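Local coordinates for mandelate racemase/muconate lactonizing protein (Thermobispora bispora, PDB 3VC5) that probably catalyses the magnesium-dependent dehydration of D-glucarate to 5-dehydro-4-deoxy-D-glucarate, as a glucarate dehydratase of the enolase superfamily, at residues 68-73 with 131-136; 101-106 with 125-130; 208-213 with 236-241; 260-265 with 283-288. One frame throughout, in Å; residues are numbered along the deposited sequence.

Interaction 1 (68-73 with 131-136); sequences GETYGD and FAAFEV
The carbonyl oxygen Ala133 O takes a CA-H...O contact from Gly68 CA at 3.4 Å, and the 168° angle at the hydrogen shows that the C-H bond points almost straight at it. This is possible because Gly68 has no side chain. A beta carbon built on it would collide with Ala133 O, and the two CA atoms, Gly68 CA and Ala133 CA, stand just 4.5 Å apart. Val136 covers the same glycine from one turn further along the helix, its CG1 lying 4.3 Å from Gly68 CA.

Two residues on, the strand side contributes Thr70. Its methyl CG2 meets Ala133 CB at 3.7 Å. The torsion that sets OG1 opposite the backbone N (chi1 -174°) places this methyl toward the helix, while OG1 is hydrogen-bonded to His76 NE2 in helix 74-85.

Strand 68-71 and helix 131-136 thus pack with their axes 6.4 Å apart at closest approach and run nearly antiparallel, 167° between directions. This is the helix-on-sheet layer of the N-terminal capping domain of the enolase superfamily. The strand is an outer one of a three-stranded antiparallel sheet, and Ala133 also touches Val56 on the neighbouring strand 50-60.

Glu69 turns the other way, its CB leaving from the opposite side of the strand. OE2 is gripped by Arg53 NE in a salt bridge and by Leu343 N, and OE1 by Ser346 N, which ties the strand to the C-terminal part of the chain.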
loop_
_atom_site.group_PDB
_atom_site.type_symbol
_atom_site.label_atom_id
_atom_site.label_comp_id
_atom_site.label_asym_id
_atom_site.label_seq_id
_atom_site.Cartn_x
_atom_site.Cartn_y
_atom_site.Cartn_z
ATOM N N GLY A 68 -15.877 15.173 3.254
ATOM C CA GLY A 68 -15.820 14.055 2.292
ATOM C C GLY A 68 -16.971 14.201 1.322
ATOM O O GLY A 68 -17.918 14.956 1.564
ATOM N N GLU A 69 -16.885 13.500 0.207
ATOM C CA GLU A 69 -17.881 13.605 -0.864
ATOM C C GLU A 69 -18.032 12.242 -1.518
ATOM O O GLU A 69 -17.039 11.586 -1.828
ATOM C CB GLU A 69 -17.479 14.679 -1.873
ATOM C CG GLU A 69 -18.431 14.762 -3.074
ATOM C CD GLU A 69 -17.978 15.744 -4.148
ATOM O OE1 GLU A 69 -17.169 16.672 -3.879
ATOM O OE2 GLU A 69 -18.456 15.573 -5.298
ATOM N N THR A 70 -19.273 11.817 -1.720
ATOM C CA THR A 70 -19.521 10.490 -2.273
ATOM C C THR A 70 -20.808 10.534 -3.111
ATOM O O THR A 70 -21.368 11.617 -3.356
ATOM C CB THR A 70 -19.566 9.441 -1.161
ATOM O OG1 THR A 70 -19.673 8.127 -1.733
ATOM C CG2 THR A 70 -20.727 9.688 -0.182
ATOM N N TYR A 71 -21.274 9.377 -3.569
ATOM C CA TYR A 71 -22.447 9.273 -4.455
ATOM C C TYR A 71 -23.703 9.685 -3.718
ATOM O O TYR A 71 -23.750 9.606 -2.472
ATOM C CB TYR A 71 -22.615 7.804 -4.879
ATOM C CG TYR A 71 -21.344 7.277 -5.450
ATOM C CD1 TYR A 71 -20.860 7.720 -6.685
ATOM C CD2 TYR A 71 -20.598 6.323 -4.756
ATOM C CE1 TYR A 71 -19.646 7.253 -7.195
ATOM C CE2 TYR A 71 -19.403 5.826 -5.279
ATOM C CZ TYR A 71 -18.945 6.280 -6.505
ATOM O OH TYR A 71 -17.778 5.781 -6.996
ATOM N N GLY A 72 -24.712 10.127 -4.485
ATOM C CA GLY A 72 -26.000 10.549 -3.913
ATOM C C GLY A 72 -27.155 9.575 -4.084
ATOM O O GLY A 72 -28.261 9.843 -3.590
ATOM N N ASP A 73 -26.910 8.430 -4.745
ATOM C CA ASP A 73 -27.963 7.421 -4.957
ATOM C C ASP A 73 -28.582 7.039 -3.607
ATOM O O ASP A 73 -27.866 6.863 -2.616
ATOM C CB ASP A 73 -27.414 6.154 -5.614
ATOM C CG ASP A 73 -27.024 6.352 -7.084
ATOM O OD1 ASP A 73 -27.378 7.367 -7.713
ATOM O OD2 ASP A 73 -26.360 5.453 -7.631
ATOM N N PHE A 131 -17.153 3.758 3.234
ATOM C CA PHE A 131 -16.017 4.205 4.020
ATOM C C PHE A 131 -15.328 5.449 3.452
ATOM O O PHE A 131 -14.886 6.301 4.202
ATOM C CB PHE A 131 -15.023 3.064 4.096
ATOM C CG PHE A 131 -13.711 3.413 4.782
ATOM C CD1 PHE A 131 -13.642 3.606 6.184
ATOM C CD2 PHE A 131 -12.531 3.477 4.033
ATOM C CE1 PHE A 131 -12.434 3.884 6.803
ATOM C CE2 PHE A 131 -11.296 3.744 4.660
ATOM C CZ PHE A 131 -11.251 3.937 6.049
ATOM N N ALA A 132 -15.165 5.520 2.124
ATOM C CA ALA A 132 -14.335 6.542 1.555
ATOM C C ALA A 132 -14.774 7.945 1.929
ATOM O O ALA A 132 -13.908 8.796 2.103
ATOM C CB ALA A 132 -14.265 6.406 0.036
ATOM N N ALA A 133 -16.078 8.221 2.006
ATOM C CA ALA A 133 -16.493 9.593 2.389
ATOM C C ALA A 133 -15.933 9.985 3.773
ATOM O O ALA A 133 -15.482 11.135 4.013
ATOM C CB ALA A 133 -18.021 9.715 2.397
ATOM N N PHE A 134 -15.950 9.030 4.688
ATOM C CA PHE A 134 -15.453 9.325 6.025
ATOM C C PHE A 134 -13.922 9.397 6.064
ATOM O O PHE A 134 -13.340 10.213 6.791
ATOM C CB PHE A 134 -15.977 8.263 6.972
ATOM C CG PHE A 134 -17.483 8.132 6.935
ATOM C CD1 PHE A 134 -18.307 9.209 7.290
ATOM C CD2 PHE A 134 -18.082 6.940 6.552
ATOM C CE1 PHE A 134 -19.698 9.084 7.256
ATOM C CE2 PHE A 134 -19.460 6.811 6.503
ATOM C CZ PHE A 134 -20.274 7.878 6.870
ATOM N N GLU A 135 -13.252 8.522 5.310
ATOM C CA GLU A 135 -11.792 8.478 5.354
ATOM C C GLU A 135 -11.205 9.808 4.869
ATOM O O GLU A 135 -10.270 10.337 5.467
ATOM C CB GLU A 135 -11.253 7.313 4.542
ATOM C CG GLU A 135 -9.736 7.135 4.673
ATOM C CD GLU A 135 -8.958 7.442 3.399
ATOM O OE1 GLU A 135 -9.436 8.221 2.543
ATOM O OE2 GLU A 135 -7.839 6.880 3.242
ATOM N N VAL A 136 -11.715 10.306 3.743
ATOM C CA VAL A 136 -11.259 11.596 3.220
ATOM C C VAL A 136 -11.449 12.699 4.267
ATOM O O VAL A 136 -10.531 13.531 4.479
ATOM C CB VAL A 136 -11.970 11.943 1.865
ATOM C CG1 VAL A 136 -11.688 13.403 1.450
ATOM C CG2 VAL A 136 -11.552 10.952 0.829
#

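Interaction 2 (101-106 with 125-130); sequences RVADVV and KTVDRV
Val102 CG1 and Val130 CG1 meet at 3.6 Å, the shortest contact of an interface made mainly of apolar side chains. Beside them Val127 uses both branches: CG1 lies against Ala103 CB at 4.1 Å, while CG2 reaches Val106 CG1 at 4.0 Å. Val106 in turn is shared among three neighbours, Thr126, Val127 and Val130. Its CG1 touches Thr126 CG2 at 3.7 Å, and its CG2 slides past Val130 CG2, the two side chains running in opposite directions. Replacing Val127 with an alanine would probably open a gap beside Ala103 and Val106, since both methyls that touch them would be gone.

The second shell sets these groups. Thr126 turns its methyl to the interface because chi1 of -64° puts CG2 opposite the backbone N, and OG1 is hydrogen-bonded to Ser122 O and Val111 N. Val130 is backed by His76 and Gln79 of helix 74-85.

The axes of helices 101-106 and 125-130 approach to 9.3 Å at 121°, a steep crossing of two helices packed through small and beta-branched residues within the alpha-helical layer of the N-terminal capping domain.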
loop_
_atom_site.group_PDB
_atom_site.type_symbol
_atom_site.label_atom_id
_atom_site.label_comp_id
_atom_site.label_asym_id
_atom_site.label_seq_id
_atom_site.Cartn_x
_atom_site.Cartn_y
_atom_site.Cartn_z
ATOM N N ARG A 101 -16.174 -0.528 11.605
ATOM C CA ARG A 101 -17.506 -0.043 11.988
ATOM C C ARG A 101 -18.405 0.118 10.752
ATOM O O ARG A 101 -19.581 -0.276 10.761
ATOM C CB ARG A 101 -17.378 1.296 12.751
ATOM C CG ARG A 101 -18.681 1.890 13.304
ATOM C CD ARG A 101 -19.317 1.091 14.457
ATOM N NE ARG A 101 -18.416 0.817 15.584
ATOM C CZ ARG A 101 -18.169 1.629 16.619
ATOM N NH1 ARG A 101 -18.727 2.840 16.702
ATOM N NH2 ARG A 101 -17.344 1.228 17.588
ATOM N N VAL A 102 -17.848 0.667 9.676
ATOM C CA VAL A 102 -18.610 0.795 8.429
ATOM C C VAL A 102 -19.009 -0.609 7.924
ATOM O O VAL A 102 -20.161 -0.833 7.498
ATOM C CB VAL A 102 -17.808 1.538 7.361
ATOM C CG1 VAL A 102 -18.488 1.419 5.996
ATOM C CG2 VAL A 102 -17.629 3.023 7.734
ATOM N N ALA A 103 -18.059 -1.544 7.953
ATOM C CA ALA A 103 -18.361 -2.933 7.543
ATOM C C ALA A 103 -19.480 -3.548 8.376
ATOM O O ALA A 103 -20.363 -4.223 7.846
ATOM C CB ALA A 103 -17.118 -3.806 7.596
ATOM N N ASP A 104 -19.464 -3.297 9.685
ATOM C CA ASP A 104 -20.557 -3.758 10.552
ATOM C C ASP A 104 -21.907 -3.156 10.143
ATOM O O ASP A 104 -22.949 -3.826 10.153
ATOM C CB ASP A 104 -20.265 -3.403 12.020
ATOM C CG ASP A 104 -19.147 -4.202 12.614
ATOM O OD1 ASP A 104 -18.788 -5.286 12.091
ATOM O OD2 ASP A 104 -18.652 -3.754 13.684
ATOM N N VAL A 105 -21.912 -1.871 9.815
ATOM C CA VAL A 105 -23.170 -1.223 9.500
ATOM C C VAL A 105 -23.710 -1.729 8.167
ATOM O O VAL A 105 -24.895 -2.023 8.041
ATOM C CB VAL A 105 -23.027 0.322 9.478
ATOM C CG1 VAL A 105 -24.301 0.973 8.946
ATOM C CG2 VAL A 105 -22.714 0.844 10.872
ATOM N N VAL A 106 -22.836 -1.828 7.176
ATOM C CA VAL A 106 -23.229 -2.278 5.849
ATOM C C VAL A 106 -23.732 -3.701 5.948
ATOM O O VAL A 106 -24.689 -4.067 5.282
ATOM C CB VAL A 106 -22.033 -2.196 4.867
ATOM C CG1 VAL A 106 -22.286 -2.986 3.583
ATOM C CG2 VAL A 106 -21.719 -0.733 4.546
ATOM N N LYS A 125 -16.679 -3.708 -2.272
ATOM C CA LYS A 125 -16.819 -2.426 -2.938
ATOM C C LYS A 125 -17.873 -1.569 -2.236
ATOM O O LYS A 125 -17.747 -0.326 -2.178
ATOM C CB LYS A 125 -17.171 -2.639 -4.431
ATOM C CG LYS A 125 -17.029 -1.400 -5.310
ATOM C CD LYS A 125 -17.328 -1.769 -6.762
ATOM C CE LYS A 125 -17.621 -0.625 -7.640
ATOM N NZ LYS A 125 -18.654 -0.958 -8.680
ATOM N N THR A 126 -18.935 -2.197 -1.725
ATOM C CA THR A 126 -19.984 -1.445 -1.022
ATOM C C THR A 126 -19.408 -0.806 0.244
ATOM O O THR A 126 -19.584 0.411 0.500
ATOM C CB THR A 126 -21.163 -2.361 -0.666
ATOM O OG1 THR A 126 -21.753 -2.815 -1.889
ATOM C CG2 THR A 126 -22.222 -1.595 0.150
ATOM N N VAL A 127 -18.670 -1.603 1.004
ATOM C CA VAL A 127 -18.008 -1.097 2.238
ATOM C C VAL A 127 -17.021 0.022 1.880
ATOM O O VAL A 127 -17.004 1.075 2.522
ATOM C CB VAL A 127 -17.279 -2.218 2.964
ATOM C CG1 VAL A 127 -16.432 -1.654 4.149
ATOM C CG2 VAL A 127 -18.292 -3.247 3.458
ATOM N N ASP A 128 -16.238 -0.182 0.811
ATOM C CA ASP A 128 -15.228 0.794 0.451
ATOM C C ASP A 128 -15.910 2.091 0.013
ATOM O O ASP A 128 -15.405 3.193 0.284
ATOM C CB ASP A 128 -14.390 0.277 -0.722
ATOM C CG ASP A 128 -13.320 -0.723 -0.278
ATOM O OD1 ASP A 128 -13.091 -0.860 0.961
ATOM O OD2 ASP A 128 -12.629 -1.297 -1.149
ATOM N N ARG A 129 -17.017 1.969 -0.740
ATOM C CA ARG A 129 -17.766 3.159 -1.167
ATOM C C ARG A 129 -18.295 3.961 0.034
ATOM O O ARG A 129 -18.211 5.216 0.074
ATOM C CB ARG A 129 -18.924 2.803 -2.124
ATOM C CG ARG A 129 -18.461 2.382 -3.509
ATOM C CD ARG A 129 -19.551 1.621 -4.282
ATOM N NE ARG A 129 -20.884 2.108 -3.970
ATOM C CZ ARG A 129 -21.693 2.734 -4.816
ATOM N NH1 ARG A 129 -22.904 3.107 -4.400
ATOM N NH2 ARG A 129 -21.314 2.956 -6.078
ATOM N N VAL A 130 -18.799 3.255 1.042
ATOM C CA VAL A 130 -19.340 3.938 2.214
ATOM C C VAL A 130 -18.204 4.528 3.062
ATOM O O VAL A 130 -18.239 5.694 3.475
ATOM C CB VAL A 130 -20.256 3.028 3.026
ATOM C CG1 VAL A 130 -20.716 3.743 4.315
ATOM C CG2 VAL A 130 -21.464 2.625 2.145
#

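Interaction 3 (208-213 with 236-241); sequences IKLKGG and LRLDPN. With PO4 (phosphate ion), chain B.
The side chains of Lys211 and Asn241 cross at about a right angle, and Lys211 NZ meets Asn241 OD1 at 2.7 Å in the amide plane, on a lone pair. The lysine chain is bent at chi2 (64°) and chi3 (121°), which brings NZ back over the second strand. There it also binds Asp239 OD2 at 3.1 Å, from above the carboxylate plane (45°). The extended chain of Lys209 crosses Asp239 obliquely and gives the same oxygen a weaker salt-bridge bond, 3.3 Å from Lys209 NZ to Asp239 OD2; Glu264 is a further partner of this lysine. A phosphate ion, probably from the crystallisation liquor, accepts from Lys211 NZ at 2.7 Å through its O4.

On the opposite face the side chains lie alongside, pointing the same way: Ile208 CB against Leu236 CD2 (3.6 Å) and Leu210 CD2 against Leu238 CD1 (4.0 Å). Backbone hydrogen bonds of the parallel pairing, such as Leu210 N to Arg237 O (2.9 Å), hold this register.

Strand, helix, strand form one beta-alpha-beta unit of the enolase-superfamily barrel, whose Lys-X-Lys motif bears the predicted proton acceptor Lys211 next to Asp239, a magnesium ligand, although no metal is bound here.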
loop_
_atom_site.group_PDB
_atom_site.type_symbol
_atom_site.label_atom_id
_atom_site.label_comp_id
_atom_site.label_asym_id
_atom_site.label_seq_id
_atom_site.Cartn_x
_atom_site.Cartn_y
_atom_site.Cartn_z
ATOM N N ILE A 208 -6.667 14.402 -23.940
ATOM C CA ILE A 208 -8.070 14.387 -24.370
ATOM C C ILE A 208 -8.644 12.984 -24.273
ATOM O O ILE A 208 -7.987 12.028 -24.692
ATOM C CB ILE A 208 -8.189 14.859 -25.833
ATOM C CG1 ILE A 208 -7.741 16.327 -25.962
ATOM C CG2 ILE A 208 -9.610 14.708 -26.322
ATOM C CD1 ILE A 208 -7.608 16.762 -27.438
ATOM N N LYS A 209 -9.862 12.878 -23.739
ATOM C CA LYS A 209 -10.593 11.624 -23.678
ATOM C C LYS A 209 -11.924 11.817 -24.382
ATOM O O LYS A 209 -12.580 12.840 -24.212
ATOM C CB LYS A 209 -10.858 11.254 -22.219
ATOM C CG LYS A 209 -11.667 10.012 -22.027
ATOM C CD LYS A 209 -11.850 9.742 -20.549
ATOM C CE LYS A 209 -12.426 8.332 -20.425
ATOM N NZ LYS A 209 -12.663 7.921 -19.068
ATOM N N LEU A 210 -12.331 10.837 -25.179
ATOM C CA LEU A 210 -13.658 10.856 -25.763
ATOM C C LEU A 210 -14.478 9.739 -25.192
ATOM O O LEU A 210 -14.082 8.554 -25.296
ATOM C CB LEU A 210 -13.583 10.693 -27.291
ATOM C CG LEU A 210 -14.922 10.626 -28.056
ATOM C CD1 LEU A 210 -15.818 11.851 -27.794
ATOM C CD2 LEU A 210 -14.709 10.440 -29.567
ATOM N N LYS A 211 -15.636 10.094 -24.624
ATOM C CA LYS A 211 -16.626 9.104 -24.202
ATOM C C LYS A 211 -17.299 8.531 -25.436
ATOM O O LYS A 211 -17.945 9.270 -26.175
ATOM C CB LYS A 211 -17.702 9.776 -23.325
ATOM C CG LYS A 211 -18.676 8.809 -22.685
ATOM C CD LYS A 211 -17.908 7.898 -21.701
ATOM C CE LYS A 211 -18.401 7.991 -20.320
ATOM N NZ LYS A 211 -17.565 7.064 -19.463
ATOM N N GLY A 212 -17.184 7.211 -25.631
ATOM C CA GLY A 212 -17.816 6.558 -26.791
ATOM C C GLY A 212 -18.939 5.585 -26.411
ATOM O O GLY A 212 -19.571 5.722 -25.338
ATOM N N GLY A 213 -19.192 4.604 -27.280
ATOM C CA GLY A 213 -20.283 3.646 -27.099
ATOM C C GLY A 213 -21.636 4.281 -27.391
ATOM O O GLY A 213 -22.682 3.793 -26.957
ATOM N N LEU A 236 -4.476 10.917 -26.620
ATOM C CA LEU A 236 -5.909 10.716 -26.846
ATOM C C LEU A 236 -6.370 9.397 -26.276
ATOM O O LEU A 236 -5.644 8.406 -26.371
ATOM C CB LEU A 236 -6.224 10.700 -28.346
ATOM C CG LEU A 236 -5.838 11.938 -29.152
ATOM C CD1 LEU A 236 -6.270 11.769 -30.604
ATOM C CD2 LEU A 236 -6.448 13.183 -28.556
ATOM N N ARG A 237 -7.574 9.374 -25.695
ATOM C CA ARG A 237 -8.147 8.123 -25.175
ATOM C C ARG A 237 -9.547 7.999 -25.717
ATOM O O ARG A 237 -10.182 9.002 -25.971
ATOM C CB ARG A 237 -8.245 8.180 -23.640
ATOM C CG ARG A 237 -6.942 8.535 -22.929
ATOM C CD ARG A 237 -7.247 9.281 -21.598
ATOM N NE ARG A 237 -6.029 9.492 -20.861
ATOM C CZ ARG A 237 -5.960 9.948 -19.618
ATOM N NH1 ARG A 237 -4.761 10.051 -19.050
ATOM N NH2 ARG A 237 -7.071 10.315 -18.954
ATOM N N LEU A 238 -10.038 6.765 -25.867
ATOM C CA LEU A 238 -11.402 6.516 -26.308
ATOM C C LEU A 238 -12.012 5.511 -25.347
ATOM O O LEU A 238 -11.371 4.496 -25.042
ATOM C CB LEU A 238 -11.421 5.954 -27.735
ATOM C CG LEU A 238 -12.788 5.542 -28.324
ATOM C CD1 LEU A 238 -13.778 6.701 -28.363
ATOM C CD2 LEU A 238 -12.601 4.954 -29.736
ATOM N N ASP A 239 -13.242 5.785 -24.886
ATOM C CA ASP A 239 -13.858 5.015 -23.797
ATOM C C ASP A 239 -15.292 4.567 -24.144
ATOM O O ASP A 239 -16.250 5.265 -23.831
ATOM C CB ASP A 239 -13.868 5.882 -22.523
ATOM C CG ASP A 239 -14.522 5.192 -21.352
ATOM O OD1 ASP A 239 -14.704 3.943 -21.376
ATOM O OD2 ASP A 239 -14.862 5.914 -20.392
ATOM N N PRO A 240 -15.446 3.385 -24.778
ATOM C CA PRO A 240 -16.790 2.923 -25.126
ATOM C C PRO A 240 -17.593 2.234 -23.993
ATOM O O PRO A 240 -18.709 1.779 -24.240
ATOM C CB PRO A 240 -16.547 1.933 -26.284
ATOM C CG PRO A 240 -15.114 2.058 -26.645
ATOM C CD PRO A 240 -14.402 2.592 -25.453
ATOM N N ASN A 241 -17.050 2.172 -22.772
ATOM C CA ASN A 241 -17.739 1.522 -21.654
ATOM C C ASN A 241 -18.329 0.149 -22.022
ATOM O O ASN A 241 -19.491 -0.144 -21.711
ATOM C CB ASN A 241 -18.819 2.423 -21.037
ATOM C CG ASN A 241 -18.240 3.534 -20.199
ATOM O OD1 ASN A 241 -18.318 4.716 -20.579
ATOM N ND2 ASN A 241 -17.663 3.183 -19.033
HETATM P P PO4 B . -20.047 8.694 -16.849
HETATM O O1 PO4 B . -20.990 8.648 -17.988
HETATM O O2 PO4 B . -20.022 10.144 -16.414
HETATM O O3 PO4 B . -20.512 7.859 -15.731
HETATM O O4 PO4 B . -18.758 8.241 -17.311
HETATM O O HOH W 1 -19.909 5.238 -22.723
#

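Interaction 4 (260-265 with 283-288); sequences LEYLED and PLATNM
Glu261 O opens the contact, lying 3.7 Å from Pro283 CD. At Tyr262 CG sits between the backbone N and carbonyl carbon (chi1 55°), which lays one ring face against Ala285: the methyl CB stands 3.9 Å from the ring centroid, 30° off its normal, a CH-pi contact. Tyr262 OH is hydrogen-bonded to Ser336 OG.

Leu263 gives its N-H to Pro283 O (3.0 Å) and accepts from Ala285 N, and its side chain lies alongside that of Leu284. This is the parallel pairing of neighbouring barrel strands, joined in a beta-alpha-beta crossover through helix 270-277.

Glu264 extends so that OE2 stands 3.0 Å from Asn287 OD1, with the carboxylate and amide planes 80° apart. Two acceptors this close are consistent with their role as magnesium ligands, although this chain holds no metal; Lys209 forms a salt bridge with OE2.

Asp265 N binds Ala285 O, while OD2 receives Asn287 N at 2.9 Å on its syn lone pair and OD1 accepts from Thr286 OG1. An alanine in place of Asp265 would probably leave Asn287 N and the Thr286 hydroxyl without these acceptors. That hydroxyl closes an ST turn, Met288 N donating to Thr286 OG1 at 2.9 Å.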
loop_
_atom_site.group_PDB
_atom_site.type_symbol
_atom_site.label_atom_id
_atom_site.label_comp_id
_atom_site.label_asym_id
_atom_site.label_seq_id
_atom_site.Cartn_x
_atom_site.Cartn_y
_atom_site.Cartn_z
ATOM N N LEU A 260 -3.833 6.305 -30.008
ATOM C CA LEU A 260 -4.347 6.330 -28.612
ATOM C C LEU A 260 -3.271 6.100 -27.534
ATOM O O LEU A 260 -2.427 5.206 -27.668
ATOM C CB LEU A 260 -5.465 5.282 -28.436
ATOM C CG LEU A 260 -6.737 5.445 -29.279
ATOM C CD1 LEU A 260 -7.667 4.254 -29.077
ATOM C CD2 LEU A 260 -7.483 6.776 -29.015
ATOM N N GLU A 261 -3.313 6.901 -26.471
ATOM C CA GLU A 261 -2.550 6.664 -25.243
ATOM C C GLU A 261 -2.994 5.295 -24.703
ATOM O O GLU A 261 -2.171 4.472 -24.279
ATOM C CB GLU A 261 -2.847 7.778 -24.219
ATOM C CG GLU A 261 -2.123 7.645 -22.888
ATOM C CD GLU A 261 -2.521 8.721 -21.888
ATOM O OE1 GLU A 261 -3.593 9.355 -22.063
ATOM O OE2 GLU A 261 -1.752 8.945 -20.915
ATOM N N TYR A 262 -4.311 5.066 -24.717
ATOM C CA TYR A 262 -4.900 3.777 -24.341
ATOM C C TYR A 262 -6.344 3.670 -24.837
ATOM O O TYR A 262 -6.996 4.696 -25.124
ATOM C CB TYR A 262 -4.776 3.480 -22.824
ATOM C CG TYR A 262 -5.318 4.479 -21.813
ATOM C CD1 TYR A 262 -4.437 5.177 -20.966
ATOM C CD2 TYR A 262 -6.700 4.698 -21.651
ATOM C CE1 TYR A 262 -4.905 6.047 -20.013
ATOM C CE2 TYR A 262 -7.181 5.608 -20.686
ATOM C CZ TYR A 262 -6.264 6.260 -19.865
ATOM O OH TYR A 262 -6.679 7.149 -18.891
ATOM N N LEU A 263 -6.831 2.434 -24.973
ATOM C CA LEU A 263 -8.212 2.178 -25.366
ATOM C C LEU A 263 -8.916 1.665 -24.093
ATOM O O LEU A 263 -8.556 0.628 -23.553
ATOM C CB LEU A 263 -8.266 1.145 -26.519
ATOM C CG LEU A 263 -9.637 0.652 -26.991
ATOM C CD1 LEU A 263 -10.525 1.845 -27.427
ATOM C CD2 LEU A 263 -9.500 -0.397 -28.136
ATOM N N GLU A 264 -9.919 2.389 -23.626
ATOM C CA GLU A 264 -10.488 2.153 -22.301
ATOM C C GLU A 264 -11.783 1.352 -22.413
ATOM O O GLU A 264 -12.720 1.775 -23.092
ATOM C CB GLU A 264 -10.786 3.521 -21.685
ATOM C CG GLU A 264 -11.250 3.492 -20.272
ATOM C CD GLU A 264 -11.384 4.904 -19.727
ATOM O OE1 GLU A 264 -10.532 5.745 -20.049
ATOM O OE2 GLU A 264 -12.330 5.164 -18.979
ATOM N N ASP A 265 -11.829 0.171 -21.782
ATOM C CA ASP A 265 -13.064 -0.638 -21.775
ATOM C C ASP A 265 -13.762 -0.791 -23.119
ATOM O O ASP A 265 -14.943 -0.474 -23.260
ATOM C CB ASP A 265 -14.043 -0.067 -20.750
ATOM C CG ASP A 265 -13.576 -0.354 -19.336
ATOM O OD1 ASP A 265 -13.165 -1.536 -19.092
ATOM O OD2 ASP A 265 -13.567 0.579 -18.502
ATOM N N PRO A 283 -2.131 -0.137 -25.190
ATOM C CA PRO A 283 -2.646 -0.711 -23.937
ATOM C C PRO A 283 -4.158 -0.510 -23.778
ATOM O O PRO A 283 -4.710 0.486 -24.281
ATOM C CB PRO A 283 -1.937 0.086 -22.850
ATOM C CG PRO A 283 -0.829 0.871 -23.517
ATOM C CD PRO A 283 -1.185 0.981 -24.980
ATOM N N LEU A 284 -4.822 -1.446 -23.099
ATOM C CA LEU A 284 -6.213 -1.258 -22.682
ATOM C C LEU A 284 -6.215 -0.721 -21.251
ATOM O O LEU A 284 -5.274 -0.973 -20.474
ATOM C CB LEU A 284 -6.974 -2.580 -22.692
ATOM C CG LEU A 284 -7.066 -3.282 -24.051
ATOM C CD1 LEU A 284 -8.112 -4.411 -23.991
ATOM C CD2 LEU A 284 -7.379 -2.298 -25.178
ATOM N N ALA A 285 -7.275 0.025 -20.914
ATOM C CA ALA A 285 -7.484 0.517 -19.565
ATOM C C ALA A 285 -8.858 0.076 -19.106
ATOM O O ALA A 285 -9.716 -0.263 -19.924
ATOM C CB ALA A 285 -7.424 2.057 -19.561
ATOM N N THR A 286 -9.114 0.144 -17.796
ATOM C CA THR A 286 -10.465 -0.163 -17.335
ATOM C C THR A 286 -10.848 0.632 -16.090
ATOM O O THR A 286 -9.973 0.958 -15.239
ATOM C CB THR A 286 -10.632 -1.690 -17.015
ATOM O OG1 THR A 286 -12.027 -1.995 -16.923
ATOM C CG2 THR A 286 -9.950 -2.053 -15.715
ATOM N N ASN A 287 -12.152 0.898 -15.971
ATOM C CA ASN A 287 -12.775 1.120 -14.656
ATOM C C ASN A 287 -14.062 0.301 -14.560
ATOM O O ASN A 287 -15.025 0.716 -13.900
ATOM C CB ASN A 287 -13.075 2.606 -14.400
ATOM C CG ASN A 287 -13.853 3.274 -15.544
ATOM O OD1 ASN A 287 -13.272 4.040 -16.308
ATOM N ND2 ASN A 287 -15.167 3.026 -15.641
ATOM N N MET A 288 -14.058 -0.883 -15.200
ATOM C CA MET A 288 -15.248 -1.755 -15.239
ATOM C C MET A 288 -14.961 -3.178 -14.878
ATOM O O MET A 288 -15.751 -3.749 -14.143
ATOM C CB MET A 288 -15.976 -1.726 -16.605
ATOM C CG MET A 288 -16.516 -0.325 -16.939
ATOM S SD MET A 288 -17.294 -0.252 -18.581
ATOM C CE MET A 288 -18.790 -1.219 -18.342
#

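In the fold
The four contacts fall into two pairs. Interactions 1 and 2 share helix 123-146 in the N-terminal capping domain, their centres 11 Å apart, and along the chain interaction 2 is nested within the loop that interaction 1 closes. Interactions 3 and 4 follow in series in the barrel domain, with centres 9 Å apart. Their strands 236-239 and 262-264 are sheet neighbours, and Arg237 NE makes a salt bridge to Glu261 OE1 at 2.7 Å. Contacts of different pairs do not touch, their centres lying 26 to 31 Å apart. The first pair lies within the packing of the cap; the second gathers the magnesium ligands Asp239, Glu264 and Asn287 on successive strands or just beyond their ends.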